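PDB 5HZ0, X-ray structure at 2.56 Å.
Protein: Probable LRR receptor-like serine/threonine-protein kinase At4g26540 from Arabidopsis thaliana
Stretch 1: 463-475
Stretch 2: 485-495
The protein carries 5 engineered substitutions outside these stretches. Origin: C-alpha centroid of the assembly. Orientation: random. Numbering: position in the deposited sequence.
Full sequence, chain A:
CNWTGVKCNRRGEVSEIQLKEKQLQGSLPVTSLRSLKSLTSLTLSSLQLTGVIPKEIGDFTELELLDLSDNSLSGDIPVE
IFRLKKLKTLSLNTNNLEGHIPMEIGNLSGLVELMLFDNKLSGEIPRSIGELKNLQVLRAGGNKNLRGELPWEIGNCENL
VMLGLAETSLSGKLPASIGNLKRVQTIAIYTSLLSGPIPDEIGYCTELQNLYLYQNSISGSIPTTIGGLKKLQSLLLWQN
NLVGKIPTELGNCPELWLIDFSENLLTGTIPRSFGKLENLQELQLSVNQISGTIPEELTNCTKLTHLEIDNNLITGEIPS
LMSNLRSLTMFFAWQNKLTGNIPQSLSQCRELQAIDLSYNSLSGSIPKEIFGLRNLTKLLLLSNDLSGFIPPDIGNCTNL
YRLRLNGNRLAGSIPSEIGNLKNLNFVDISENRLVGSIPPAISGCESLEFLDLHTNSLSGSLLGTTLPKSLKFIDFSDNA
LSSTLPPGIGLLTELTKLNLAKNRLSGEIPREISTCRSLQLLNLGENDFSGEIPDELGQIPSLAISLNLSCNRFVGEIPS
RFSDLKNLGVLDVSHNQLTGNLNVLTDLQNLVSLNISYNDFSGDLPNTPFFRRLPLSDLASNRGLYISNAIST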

# COMPACT_ATOMS: atom_id res chain seq x y z
N LEU A 463 6.00 -33.46 -14.51
CA LEU A 463 6.00 -33.37 -15.98
C LEU A 463 5.89 -31.94 -16.51
O LEU A 463 5.28 -31.07 -15.87
CB LEU A 463 4.86 -34.21 -16.58
CG LEU A 463 4.78 -35.74 -16.51
CD1 LEU A 463 5.97 -36.38 -15.82
CD2 LEU A 463 3.49 -36.16 -15.84
N GLY A 464 6.45 -31.70 -17.69
CA GLY A 464 6.32 -30.42 -18.36
C GLY A 464 4.89 -30.10 -18.75
O GLY A 464 4.47 -28.94 -18.67
N THR A 465 4.14 -31.12 -19.16
CA THR A 465 2.73 -30.96 -19.55
C THR A 465 1.86 -30.59 -18.36
O THR A 465 0.72 -30.14 -18.51
CB THR A 465 2.15 -32.28 -20.10
OG1 THR A 465 2.61 -33.38 -19.31
CG2 THR A 465 2.56 -32.48 -21.56
N THR A 466 2.40 -30.81 -17.17
CA THR A 466 1.65 -30.63 -15.94
C THR A 466 1.63 -29.15 -15.54
O THR A 466 0.83 -28.76 -14.71
CB THR A 466 2.26 -31.50 -14.82
OG1 THR A 466 2.43 -32.83 -15.30
CG2 THR A 466 1.36 -31.52 -13.59
N LEU A 467 2.49 -28.33 -16.15
CA LEU A 467 2.61 -26.94 -15.71
C LEU A 467 2.37 -25.88 -16.80
O LEU A 467 2.77 -26.06 -17.94
CB LEU A 467 3.97 -26.72 -15.04
CG LEU A 467 4.19 -27.48 -13.72
CD1 LEU A 467 5.59 -27.26 -13.14
CD2 LEU A 467 3.11 -27.11 -12.69
N PRO A 468 1.70 -24.78 -16.44
CA PRO A 468 1.42 -23.70 -17.41
C PRO A 468 2.66 -22.91 -17.78
O PRO A 468 3.48 -22.61 -16.92
CB PRO A 468 0.42 -22.81 -16.68
CG PRO A 468 0.52 -23.16 -15.26
CD PRO A 468 0.94 -24.60 -15.20
N LYS A 469 2.77 -22.53 -19.05
CA LYS A 469 4.00 -21.97 -19.59
C LYS A 469 4.19 -20.50 -19.25
O LYS A 469 5.18 -19.87 -19.61
CB LYS A 469 4.05 -22.19 -21.10
CG LYS A 469 3.97 -23.66 -21.51
CD LYS A 469 4.32 -23.83 -22.98
CE LYS A 469 4.01 -25.23 -23.50
NZ LYS A 469 4.51 -25.39 -24.90
N SER A 470 3.21 -19.94 -18.54
CA SER A 470 3.28 -18.55 -18.11
C SER A 470 3.98 -18.39 -16.77
O SER A 470 4.16 -17.26 -16.30
CB SER A 470 1.87 -17.97 -18.01
OG SER A 470 1.09 -18.72 -17.09
N LEU A 471 4.36 -19.52 -16.15
CA LEU A 471 5.04 -19.54 -14.85
C LEU A 471 6.34 -18.74 -14.78
O LEU A 471 7.20 -18.80 -15.65
CB LEU A 471 5.24 -20.98 -14.33
CG LEU A 471 3.99 -21.47 -13.56
CD1 LEU A 471 3.96 -22.97 -13.32
CD2 LEU A 471 3.83 -20.69 -12.25
N LYS A 472 6.45 -17.96 -13.71
CA LYS A 472 7.59 -17.14 -13.43
C LYS A 472 8.32 -17.75 -12.23
O LYS A 472 9.55 -17.99 -12.27
CB LYS A 472 7.18 -15.69 -13.15
CG LYS A 472 6.79 -14.88 -14.40
CD LYS A 472 6.91 -13.38 -14.10
CE LYS A 472 6.05 -12.54 -15.02
NZ LYS A 472 6.56 -12.58 -16.42
N PHE A 473 7.56 -17.93 -11.14
CA PHE A 473 8.09 -18.46 -9.90
C PHE A 473 7.58 -19.89 -9.63
O PHE A 473 6.38 -20.14 -9.66
CB PHE A 473 7.74 -17.51 -8.75
CG PHE A 473 8.30 -17.93 -7.40
CD1 PHE A 473 7.65 -18.88 -6.63
CD2 PHE A 473 9.46 -17.34 -6.90
CE1 PHE A 473 8.15 -19.26 -5.39
CE2 PHE A 473 9.96 -17.72 -5.67
CZ PHE A 473 9.31 -18.67 -4.92
N ILE A 474 8.50 -20.81 -9.34
CA ILE A 474 8.13 -22.16 -8.93
C ILE A 474 8.89 -22.58 -7.68
O ILE A 474 10.11 -22.59 -7.69
CB ILE A 474 8.43 -23.20 -10.02
CG1 ILE A 474 7.53 -22.97 -11.23
CG2 ILE A 474 8.24 -24.62 -9.50
CD1 ILE A 474 7.78 -23.98 -12.33
N ASP A 475 8.18 -22.91 -6.60
CA ASP A 475 8.84 -23.51 -5.44
C ASP A 475 8.13 -24.79 -5.02
O ASP A 475 7.06 -24.74 -4.41
CB ASP A 475 8.82 -22.49 -4.29
CG ASP A 475 9.79 -22.85 -3.17
OD1 ASP A 475 10.28 -24.00 -3.14
OD2 ASP A 475 10.04 -21.98 -2.29
N LEU A 485 13.70 -34.90 -13.43
CA LEU A 485 13.32 -33.57 -13.87
C LEU A 485 13.08 -33.65 -15.38
O LEU A 485 14.01 -33.92 -16.15
CB LEU A 485 14.41 -32.56 -13.52
CG LEU A 485 14.26 -31.09 -13.93
CD1 LEU A 485 13.01 -30.46 -13.36
CD2 LEU A 485 15.49 -30.33 -13.47
N PRO A 486 11.83 -33.43 -15.81
CA PRO A 486 11.43 -33.70 -17.19
C PRO A 486 12.13 -32.76 -18.17
O PRO A 486 12.44 -31.62 -17.82
CB PRO A 486 9.93 -33.42 -17.17
CG PRO A 486 9.77 -32.38 -16.12
CD PRO A 486 10.77 -32.74 -15.05
N PRO A 487 12.38 -33.24 -19.39
CA PRO A 487 12.99 -32.38 -20.40
C PRO A 487 12.11 -31.17 -20.67
O PRO A 487 12.59 -30.07 -20.93
CB PRO A 487 13.11 -33.29 -21.64
CG PRO A 487 12.23 -34.46 -21.36
CD PRO A 487 12.19 -34.62 -19.88
N GLY A 488 10.80 -31.38 -20.55
CA GLY A 488 9.82 -30.35 -20.83
C GLY A 488 9.89 -29.16 -19.90
O GLY A 488 9.16 -28.18 -20.07
N ILE A 489 10.76 -29.23 -18.89
CA ILE A 489 11.03 -28.08 -18.05
C ILE A 489 11.56 -26.95 -18.94
O ILE A 489 11.39 -25.78 -18.64
CB ILE A 489 12.04 -28.44 -16.92
CG1 ILE A 489 12.00 -27.40 -15.79
CG2 ILE A 489 13.45 -28.63 -17.49
CD1 ILE A 489 12.92 -26.22 -16.00
N GLY A 490 12.18 -27.32 -20.06
CA GLY A 490 12.66 -26.34 -21.01
C GLY A 490 11.56 -25.59 -21.73
O GLY A 490 11.83 -24.69 -22.52
N LEU A 491 10.31 -25.95 -21.47
CA LEU A 491 9.18 -25.25 -22.09
C LEU A 491 8.79 -23.98 -21.35
O LEU A 491 8.17 -23.09 -21.94
CB LEU A 491 7.96 -26.17 -22.25
CG LEU A 491 8.27 -27.36 -23.16
CD1 LEU A 491 7.06 -28.28 -23.35
CD2 LEU A 491 8.80 -26.84 -24.50
N LEU A 492 9.15 -23.86 -20.08
CA LEU A 492 8.79 -22.64 -19.38
C LEU A 492 9.93 -21.65 -19.56
O LEU A 492 10.95 -21.74 -18.89
CB LEU A 492 8.56 -22.92 -17.90
CG LEU A 492 7.94 -24.28 -17.54
CD1 LEU A 492 8.14 -24.58 -16.06
CD2 LEU A 492 6.47 -24.34 -17.89
N THR A 493 9.71 -20.68 -20.44
CA THR A 493 10.71 -19.70 -20.84
C THR A 493 10.55 -18.39 -20.10
O THR A 493 11.30 -17.44 -20.32
CB THR A 493 10.60 -19.41 -22.35
OG1 THR A 493 9.35 -18.78 -22.64
CG2 THR A 493 10.73 -20.71 -23.16
N GLU A 494 9.53 -18.33 -19.25
CA GLU A 494 9.30 -17.16 -18.41
C GLU A 494 9.86 -17.39 -17.01
O GLU A 494 9.84 -16.50 -16.18
CB GLU A 494 7.80 -16.87 -18.32
CG GLU A 494 7.12 -16.77 -19.67
CD GLU A 494 7.50 -15.50 -20.41
OE1 GLU A 494 6.68 -14.56 -20.40
OE2 GLU A 494 8.61 -15.44 -20.99
N LEU A 495 10.36 -18.59 -16.77
CA LEU A 495 10.68 -18.98 -15.40
C LEU A 495 11.88 -18.16 -14.92
O LEU A 495 12.97 -18.25 -15.46
CB LEU A 495 11.03 -20.47 -15.38
CG LEU A 495 10.98 -21.26 -14.09
CD1 LEU A 495 9.67 -21.00 -13.36
CD2 LEU A 495 11.12 -22.74 -14.42

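The two stretches pack without a single hydrogen bond between them, so the contact, which buries 664 Å² in total, rests on van der Waals packing and on the way a few aliphatic side chains are turned. Leu-492 contributes the largest share. Its CA-to-CB bond points sideways, and its chi1 of -34° lies between wells; with chi2 near t, the end of the side chain comes nearer to the first stretch. Leu-492 CD2 settles on the backbone around the Pro-468 to Leu-471 turn, 3.6 Å from Pro-468 O and 3.8 Å from Lys-469 CA, while Leu-492 CD1 lies 3.8 Å from Ile-474 CD1. The two methyl groups therefore meet different parts of the first stretch, one the turn and the other Ile-474 in the strand.

Ile-474, in the mt rotamer, has its CA-to-CB bond pointing toward the second stretch and also meets Leu-495, its CG1 lying 3.6 Å from Leu-495 CD1. Leu-495 departs from its backbone in an unpromising direction, with CA to CB pointing away overall, but the tp rotamer brings its end back. Leu-495 CD1 approaches Lys-472 O to 3.2 Å, a close carbon-to-oxygen approach. The backbone of Leu-495 is close as well: its CA lies 3.5 Å from both Leu-471 O and Lys-472 O in CA-H...O contacts. Leu-495 N is 3.4 Å from Leu-471 O, but the angle is too poor for a hydrogen bond.

Lys-469, Lys-472 and Glu-494 are all exposed. Glu-494 has its CA-to-CB bond directed toward the first stretch and, with chi1 and chi2 both m, folds its aliphatic portion over the turn, placing CG 3.7 Å from Lys-469 O. Glu-494 OE1 stays 4.4 Å from Lys-472 NZ, beyond a salt bridge, so the opposite charges are near each other without pairing. Lys-469 is nearly extended, m at chi1 and t thereafter, and runs alongside Leu-491: its CD is 4.1 Å from Leu-491 O and its NZ 4.2 Å from Leu-491 CD1. Its ammonium has no hydrogen-bonding partner in the second stretch.

At the other end, small residues permit a close backbone approach. Gly-464, though poorly ordered, and Gly-488 bring their CA atoms to 4.3 Å; an ideal CB on Gly-464 would clash with Gly-488 CA, and one on Gly-488 would be tight against Gly-464 CA. Beside them, Pro-486, its ring C-gamma endo, has its CA-to-CB bond directed toward the first stretch, with CG 3.7 Å from Gly-464 N and 3.9 Å from Leu-463 CA. The CA-to-CB bond of Leu-463 points away, leaving its backbone to meet the proline.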